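Local structure of exported protein (Bacteroides fragilis, 4JX0) at residues 50-61 and 130-138. The protein is of unknown function but binds magnesium and joins a BT_3987-like N-terminal domain to a second domain of the F5/F8 type C family. Numbering follows the deposited sequence.
Sequences LEAINDLVNTTL and LKDVEKLNN
Thr59 meets the type I beta turn from Val133 to Leu136, which the bond from Leu136 N to Val133 O closes, through both its backbone and its side chain, and so ties a beta hairpin to the loop that follows strand 123-130. The hairpin pairs strands 47-54 and 59-61 at one margin of the sheet of the BT_3987-like N-terminal domain, a member of the E-set clan; mutual hydrogen bonds between the backbones of Ile53 and Thr60 establish the antiparallel pairing.

Three hydrogen bonds cross the contact. Thr59 N reaches Glu134 O at 2.7 Å, nearly straight at 171° and in the carbonyl plane, on a lone pair. Thr59 OG1 donates to Leu136 O, also at 2.7 Å, but from well above the carbonyl plane, 50° out of it. Lys135 NZ approaches Val57 O at 2.8 Å; bends at chi2 and chi3 curl the lysine back to the hairpin although its CB points away, and bring its CE to 3.2 Å from Asn58 OD1, the two side chains crossing at a slant.

Further polar bonds lie within the hairpin itself. Asn54 OD1 accepts from Leu56 N in an Asx turn, and Asp55 OD1 takes Asn58 N in an Asx motif. One bears on the interface: Asn54 ND2 donates to Thr59 OG1, which lies only 1° out of the amide plane. The Thr59 hydroxyl therefore accepts from Asn54 and donates to Leu136 O, which fixes its rotation.

Apolar contacts extend the interface toward strand 123-130. Leu61, which also touches Leu170 of strand 165-174, crosses Val133 and Leu130 at about right angles, its CD1 lying 4.2 Å from Val133 CG2. Beyond it, Leu50 and Leu130 reach toward each other tip to tip, with their CD2 methyls 3.7 Å apart.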
ATOM      1  N   LEU A  50       1.201  -0.754  -8.004  1.00 39.27           N
ATOM      2  CA  LEU A  50       0.044  -0.184  -7.324  1.00 37.27           C
ATOM      3  C   LEU A  50      -0.534  -1.271  -6.442  1.00 40.19           C
ATOM      4  O   LEU A  50      -0.468  -2.456  -6.786  1.00 39.70           O
ATOM      5  CB  LEU A  50      -0.994   0.336  -8.334  1.00 36.87           C
ATOM      6  CG  LEU A  50      -1.023   1.842  -8.545  1.00 41.05           C
ATOM      7  CD1 LEU A  50       0.310   2.358  -8.975  1.00 40.58           C
ATOM      8  CD2 LEU A  50      -2.089   2.229  -9.556  1.00 44.12           C
ATOM      9  N   GLU A  51      -1.076  -0.877  -5.292  1.00 35.95           N
ATOM     10  CA  GLU A  51      -1.674  -1.812  -4.348  1.00 35.52           C
ATOM     11  C   GLU A  51      -3.173  -1.600  -4.290  1.00 38.62           C
ATOM     12  O   GLU A  51      -3.658  -0.464  -4.297  1.00 37.61           O
ATOM     13  CB  GLU A  51      -1.056  -1.653  -2.948  1.00 36.62           C
ATOM     14  CG  GLU A  51       0.420  -2.003  -2.868  1.00 50.12           C
ATOM     15  CD  GLU A  51       0.798  -3.414  -3.266  1.00 74.30           C
ATOM     16  OE1 GLU A  51       0.067  -4.357  -2.888  1.00 72.24           O
ATOM     17  OE2 GLU A  51       1.819  -3.579  -3.974  1.00 69.01           O
ATOM     18  N   ALA A  52      -3.900  -2.707  -4.260  1.00 35.45           N
ATOM     19  CA  ALA A  52      -5.350  -2.742  -4.151  1.00 34.96           C
ATOM     20  C   ALA A  52      -5.736  -3.816  -3.143  1.00 37.96           C
ATOM     21  O   ALA A  52      -4.931  -4.715  -2.858  1.00 37.33           O
ATOM     22  CB  ALA A  52      -5.972  -3.034  -5.502  1.00 35.97           C
ATOM     23  N   ILE A  53      -6.947  -3.717  -2.585  1.00 33.60           N
ATOM     24  CA  ILE A  53      -7.420  -4.700  -1.613  1.00 33.59           C
ATOM     25  C   ILE A  53      -8.852  -5.114  -1.925  1.00 36.63           C
ATOM     26  O   ILE A  53      -9.662  -4.286  -2.338  1.00 36.73           O
ATOM     27  CB  ILE A  53      -7.289  -4.244  -0.135  1.00 36.63           C
ATOM     28  CG1 ILE A  53      -8.043  -2.916   0.158  1.00 36.95           C
ATOM     29  CG2 ILE A  53      -5.833  -4.177   0.297  1.00 37.10           C
ATOM     30  CD1 ILE A  53      -9.236  -3.102   1.106  1.00 48.12           C
ATOM     31  N   ASN A  54      -9.146  -6.408  -1.717  1.00 32.16           N
ATOM     32  CA  ASN A  54     -10.463  -6.990  -1.928  1.00 31.88           C
ATOM     33  C   ASN A  54     -10.980  -7.515  -0.598  1.00 35.16           C
ATOM     34  O   ASN A  54     -10.229  -8.118   0.165  1.00 32.95           O
ATOM     35  CB  ASN A  54     -10.405  -8.097  -2.970  1.00 29.97           C
ATOM     36  CG  ASN A  54     -11.762  -8.524  -3.482  1.00 42.39           C
ATOM     37  OD1 ASN A  54     -12.455  -9.330  -2.862  1.00 35.09           O
ATOM     38  ND2 ASN A  54     -12.200  -7.964  -4.602  1.00 35.07           N
ATOM     39  N   ASP A  55     -12.266  -7.279  -0.324  1.00 33.20           N
ATOM     40  CA  ASP A  55     -12.915  -7.694   0.913  1.00 32.94           C
ATOM     41  C   ASP A  55     -13.915  -8.818   0.642  1.00 37.49           C
ATOM     42  O   ASP A  55     -14.886  -8.954   1.378  1.00 37.86           O
ATOM     43  CB  ASP A  55     -13.616  -6.481   1.538  1.00 34.45           C
ATOM     44  CG  ASP A  55     -14.682  -5.801   0.682  1.00 46.53           C
ATOM     45  OD1 ASP A  55     -14.868  -6.221  -0.479  1.00 47.50           O
ATOM     46  OD2 ASP A  55     -15.293  -4.815   1.162  1.00 50.91           O
ATOM     47  N   LEU A  56     -13.674  -9.610  -0.428  1.00 33.75           N
ATOM     48  CA  LEU A  56     -14.540 -10.682  -0.909  1.00 34.37           C
ATOM     49  C   LEU A  56     -15.869 -10.134  -1.490  1.00 39.04           C
ATOM     50  O   LEU A  56     -16.777 -10.921  -1.759  1.00 39.94           O
ATOM     51  CB  LEU A  56     -14.807 -11.737   0.176  1.00 34.36           C
ATOM     52  CG  LEU A  56     -13.577 -12.238   0.932  1.00 37.82           C
ATOM     53  CD1 LEU A  56     -13.960 -13.304   1.910  1.00 37.66           C
ATOM     54  CD2 LEU A  56     -12.517 -12.764  -0.017  1.00 40.85           C
ATOM     55  N   VAL A  57     -15.953  -8.812  -1.750  1.00 34.79           N
ATOM     56  CA  VAL A  57     -17.135  -8.168  -2.332  1.00 35.24           C
ATOM     57  C   VAL A  57     -16.674  -7.202  -3.434  1.00 39.81           C
ATOM     58  O   VAL A  57     -17.079  -7.365  -4.580  1.00 40.14           O
ATOM     59  CB  VAL A  57     -18.016  -7.441  -1.274  1.00 38.41           C
ATOM     60  CG1 VAL A  57     -19.348  -7.005  -1.877  1.00 38.50           C
ATOM     61  CG2 VAL A  57     -18.254  -8.318  -0.050  1.00 38.49           C
ATOM     62  N   ASN A  58     -15.846  -6.195  -3.082  1.00 35.93           N
ATOM     63  CA  ASN A  58     -15.332  -5.198  -4.019  1.00 35.31           C
ATOM     64  C   ASN A  58     -13.839  -4.933  -3.837  1.00 38.35           C
ATOM     65  O   ASN A  58     -13.342  -4.920  -2.706  1.00 36.65           O
ATOM     66  CB  ASN A  58     -16.068  -3.870  -3.835  1.00 35.86           C
ATOM     67  CG  ASN A  58     -17.535  -3.927  -4.135  1.00 56.99           C
ATOM     68  OD1 ASN A  58     -17.947  -4.094  -5.286  1.00 53.78           O
ATOM     69  ND2 ASN A  58     -18.365  -3.756  -3.122  1.00 46.83           N
ATOM     70  N   THR A  59     -13.154  -4.626  -4.954  1.00 34.78           N
ATOM     71  CA  THR A  59     -11.749  -4.239  -4.966  1.00 33.67           C
ATOM     72  C   THR A  59     -11.683  -2.727  -4.763  1.00 39.17           C
ATOM     73  O   THR A  59     -12.504  -1.988  -5.308  1.00 37.84           O
ATOM     74  CB  THR A  59     -11.071  -4.696  -6.259  1.00 35.37           C
ATOM     75  OG1 THR A  59     -11.079  -6.117  -6.266  1.00 34.73           O
ATOM     76  CG2 THR A  59      -9.630  -4.183  -6.405  1.00 27.39           C
ATOM     77  N   THR A  60     -10.713  -2.278  -3.964  1.00 38.64           N
ATOM     78  CA  THR A  60     -10.494  -0.859  -3.678  1.00 39.78           C
ATOM     79  C   THR A  60      -9.027  -0.556  -3.822  1.00 45.79           C
ATOM     80  O   THR A  60      -8.206  -1.335  -3.344  1.00 46.01           O
ATOM     81  CB  THR A  60     -10.967  -0.508  -2.254  1.00 51.36           C
ATOM     82  OG1 THR A  60     -12.290  -1.004  -2.044  1.00 54.94           O
ATOM     83  CG2 THR A  60     -10.944   0.994  -1.986  1.00 50.44           C
ATOM     84  N   LEU A  61      -8.684   0.580  -4.427  1.00 43.09           N
ATOM     85  CA  LEU A  61      -7.285   0.970  -4.542  1.00 42.88           C
ATOM     86  C   LEU A  61      -6.782   1.531  -3.226  1.00 47.12           C
ATOM     87  O   LEU A  61      -7.478   2.312  -2.580  1.00 46.30           O
ATOM     88  CB  LEU A  61      -7.086   2.010  -5.648  1.00 42.91           C
ATOM     89  CG  LEU A  61      -7.061   1.415  -7.040  1.00 47.93           C
ATOM     90  CD1 LEU A  61      -7.648   2.364  -8.041  1.00 48.73           C
ATOM     91  CD2 LEU A  61      -5.659   1.018  -7.432  1.00 49.36           C
ATOM     92  N   LEU A 130      -7.445   5.381 -13.088  1.00 43.93           N
ATOM     93  CA  LEU A 130      -8.019   4.036 -12.987  1.00 44.17           C
ATOM     94  C   LEU A 130      -9.439   4.147 -12.436  1.00 48.27           C
ATOM     95  O   LEU A 130      -9.608   4.622 -11.316  1.00 48.60           O
ATOM     96  CB  LEU A 130      -7.152   3.146 -12.076  1.00 44.04           C
ATOM     97  CG  LEU A 130      -5.908   2.535 -12.714  1.00 49.02           C
ATOM     98  CD1 LEU A 130      -5.027   3.588 -13.350  1.00 49.32           C
ATOM     99  CD2 LEU A 130      -5.115   1.767 -11.692  1.00 51.35           C
ATOM    100  N   LYS A 131     -10.454   3.733 -13.203  1.00 44.27           N
ATOM    101  CA  LYS A 131     -11.852   3.838 -12.772  1.00 44.29           C
ATOM    102  C   LYS A 131     -12.546   2.470 -12.691  1.00 48.11           C
ATOM    103  O   LYS A 131     -12.114   1.517 -13.335  1.00 47.76           O
ATOM    104  CB  LYS A 131     -12.637   4.765 -13.727  1.00 47.02           C
ATOM    105  CG  LYS A 131     -12.668   4.333 -15.198  1.00 54.55           C
ATOM    106  CD  LYS A 131     -13.736   5.086 -15.979  1.00 61.64           C
ATOM    107  CE  LYS A 131     -13.896   4.560 -17.382  1.00 71.52           C
ATOM    108  NZ  LYS A 131     -14.955   5.289 -18.122  1.00 82.09           N
ATOM    109  N   ASP A 132     -13.640   2.402 -11.911  1.00 44.88           N
ATOM    110  CA  ASP A 132     -14.516   1.230 -11.743  1.00 45.11           C
ATOM    111  C   ASP A 132     -13.758  -0.106 -11.579  1.00 46.89           C
ATOM    112  O   ASP A 132     -14.035  -1.078 -12.281  1.00 46.76           O
ATOM    113  CB  ASP A 132     -15.492   1.134 -12.937  1.00 47.92           C
ATOM    114  CG  ASP A 132     -16.355   2.368 -13.115  1.00 58.79           C
ATOM    115  OD1 ASP A 132     -16.920   2.847 -12.106  1.00 59.40           O
ATOM    116  OD2 ASP A 132     -16.479   2.847 -14.270  1.00 64.86           O
ATOM    117  N   VAL A 133     -12.814  -0.143 -10.643  1.00 41.43           N
ATOM    118  CA  VAL A 133     -12.019  -1.344 -10.375  1.00 40.15           C
ATOM    119  C   VAL A 133     -12.776  -2.340  -9.493  1.00 43.46           C
ATOM    120  O   VAL A 133     -12.332  -3.472  -9.392  1.00 43.01           O
ATOM    121  CB  VAL A 133     -10.631  -1.016  -9.753  1.00 42.64           C
ATOM    122  CG1 VAL A 133      -9.826  -0.106 -10.673  1.00 41.89           C
ATOM    123  CG2 VAL A 133     -10.739  -0.416  -8.349  1.00 41.97           C
ATOM    124  N   GLU A 134     -13.885  -1.923  -8.848  1.00 39.76           N
ATOM    125  CA  GLU A 134     -14.699  -2.722  -7.908  1.00 39.30           C
ATOM    126  C   GLU A 134     -14.772  -4.237  -8.208  1.00 42.80           C
ATOM    127  O   GLU A 134     -14.446  -5.017  -7.321  1.00 42.03           O
ATOM    128  CB  GLU A 134     -16.132  -2.184  -7.813  1.00 41.07           C
ATOM    129  CG  GLU A 134     -16.255  -0.747  -7.316  1.00 47.27           C
ATOM    130  CD  GLU A 134     -16.563   0.315  -8.363  1.00 69.25           C
ATOM    131  OE1 GLU A 134     -16.615  -0.020  -9.570  1.00 60.40           O
ATOM    132  OE2 GLU A 134     -16.746   1.492  -7.971  1.00 62.25           O
ATOM    133  N   LYS A 135     -15.162  -4.654  -9.424  1.00 40.05           N
ATOM    134  CA  LYS A 135     -15.296  -6.088  -9.759  1.00 40.08           C
ATOM    135  C   LYS A 135     -14.003  -6.736 -10.364  1.00 43.62           C
ATOM    136  O   LYS A 135     -14.047  -7.914 -10.737  1.00 42.62           O
ATOM    137  CB  LYS A 135     -16.480  -6.288 -10.711  1.00 42.54           C
ATOM    138  CG  LYS A 135     -17.826  -5.865 -10.111  1.00 50.61           C
ATOM    139  CD  LYS A 135     -18.338  -6.811  -9.001  1.00 54.43           C
ATOM    140  CE  LYS A 135     -18.284  -6.233  -7.605  1.00 50.08           C
ATOM    141  NZ  LYS A 135     -19.009  -7.083  -6.617  1.00 49.32           N
ATOM    142  N   LEU A 136     -12.854  -6.012 -10.395  1.00 40.35           N
ATOM    143  CA  LEU A 136     -11.578  -6.574 -10.846  1.00 40.08           C
ATOM    144  C   LEU A 136     -10.994  -7.321  -9.648  1.00 43.64           C
ATOM    145  O   LEU A 136     -10.327  -6.708  -8.814  1.00 41.37           O
ATOM    146  CB  LEU A 136     -10.628  -5.465 -11.357  1.00 39.16           C
ATOM    147  CG  LEU A 136     -11.112  -4.609 -12.531  1.00 43.08           C
ATOM    148  CD1 LEU A 136     -10.088  -3.558 -12.890  1.00 42.14           C
ATOM    149  CD2 LEU A 136     -11.404  -5.456 -13.745  1.00 44.98           C
ATOM    150  N   ASN A 137     -11.314  -8.625  -9.514  1.00 42.03           N
ATOM    151  CA  ASN A 137     -10.939  -9.425  -8.336  1.00 42.40           C
ATOM    152  C   ASN A 137      -9.932 -10.565  -8.621  1.00 47.62           C
ATOM    153  O   ASN A 137      -9.897 -11.553  -7.867  1.00 47.26           O
ATOM    154  CB  ASN A 137     -12.212 -10.007  -7.704  1.00 42.50           C
ATOM    155  CG  ASN A 137     -12.921 -11.052  -8.531  1.00 62.43           C
ATOM    156  OD1 ASN A 137     -12.727 -11.156  -9.741  1.00 57.53           O
ATOM    157  ND2 ASN A 137     -13.767 -11.841  -7.891  1.00 55.92           N
ATOM    158  N   ASN A 138      -9.075 -10.405  -9.645  1.00 44.05           N
ATOM    159  CA  ASN A 138      -8.075 -11.431  -9.944  1.00 44.04           C
ATOM    160  C   ASN A 138      -6.917 -11.292  -8.954  1.00 46.23           C
ATOM    161  O   ASN A 138      -6.274 -10.247  -8.938  1.00 44.51           O
ATOM    162  CB  ASN A 138      -7.606 -11.297 -11.376  1.00 45.41           C
ATOM    163  CG  ASN A 138      -6.797 -12.471 -11.815  1.00 65.34           C
ATOM    164  OD1 ASN A 138      -5.568 -12.408 -11.877  1.00 61.74           O
ATOM    165  ND2 ASN A 138      -7.462 -13.589 -12.061  1.00 54.49           N
TER
HETATM  166  O   HOH W   1     -15.070  -8.189  -6.412  1.00 34.86           O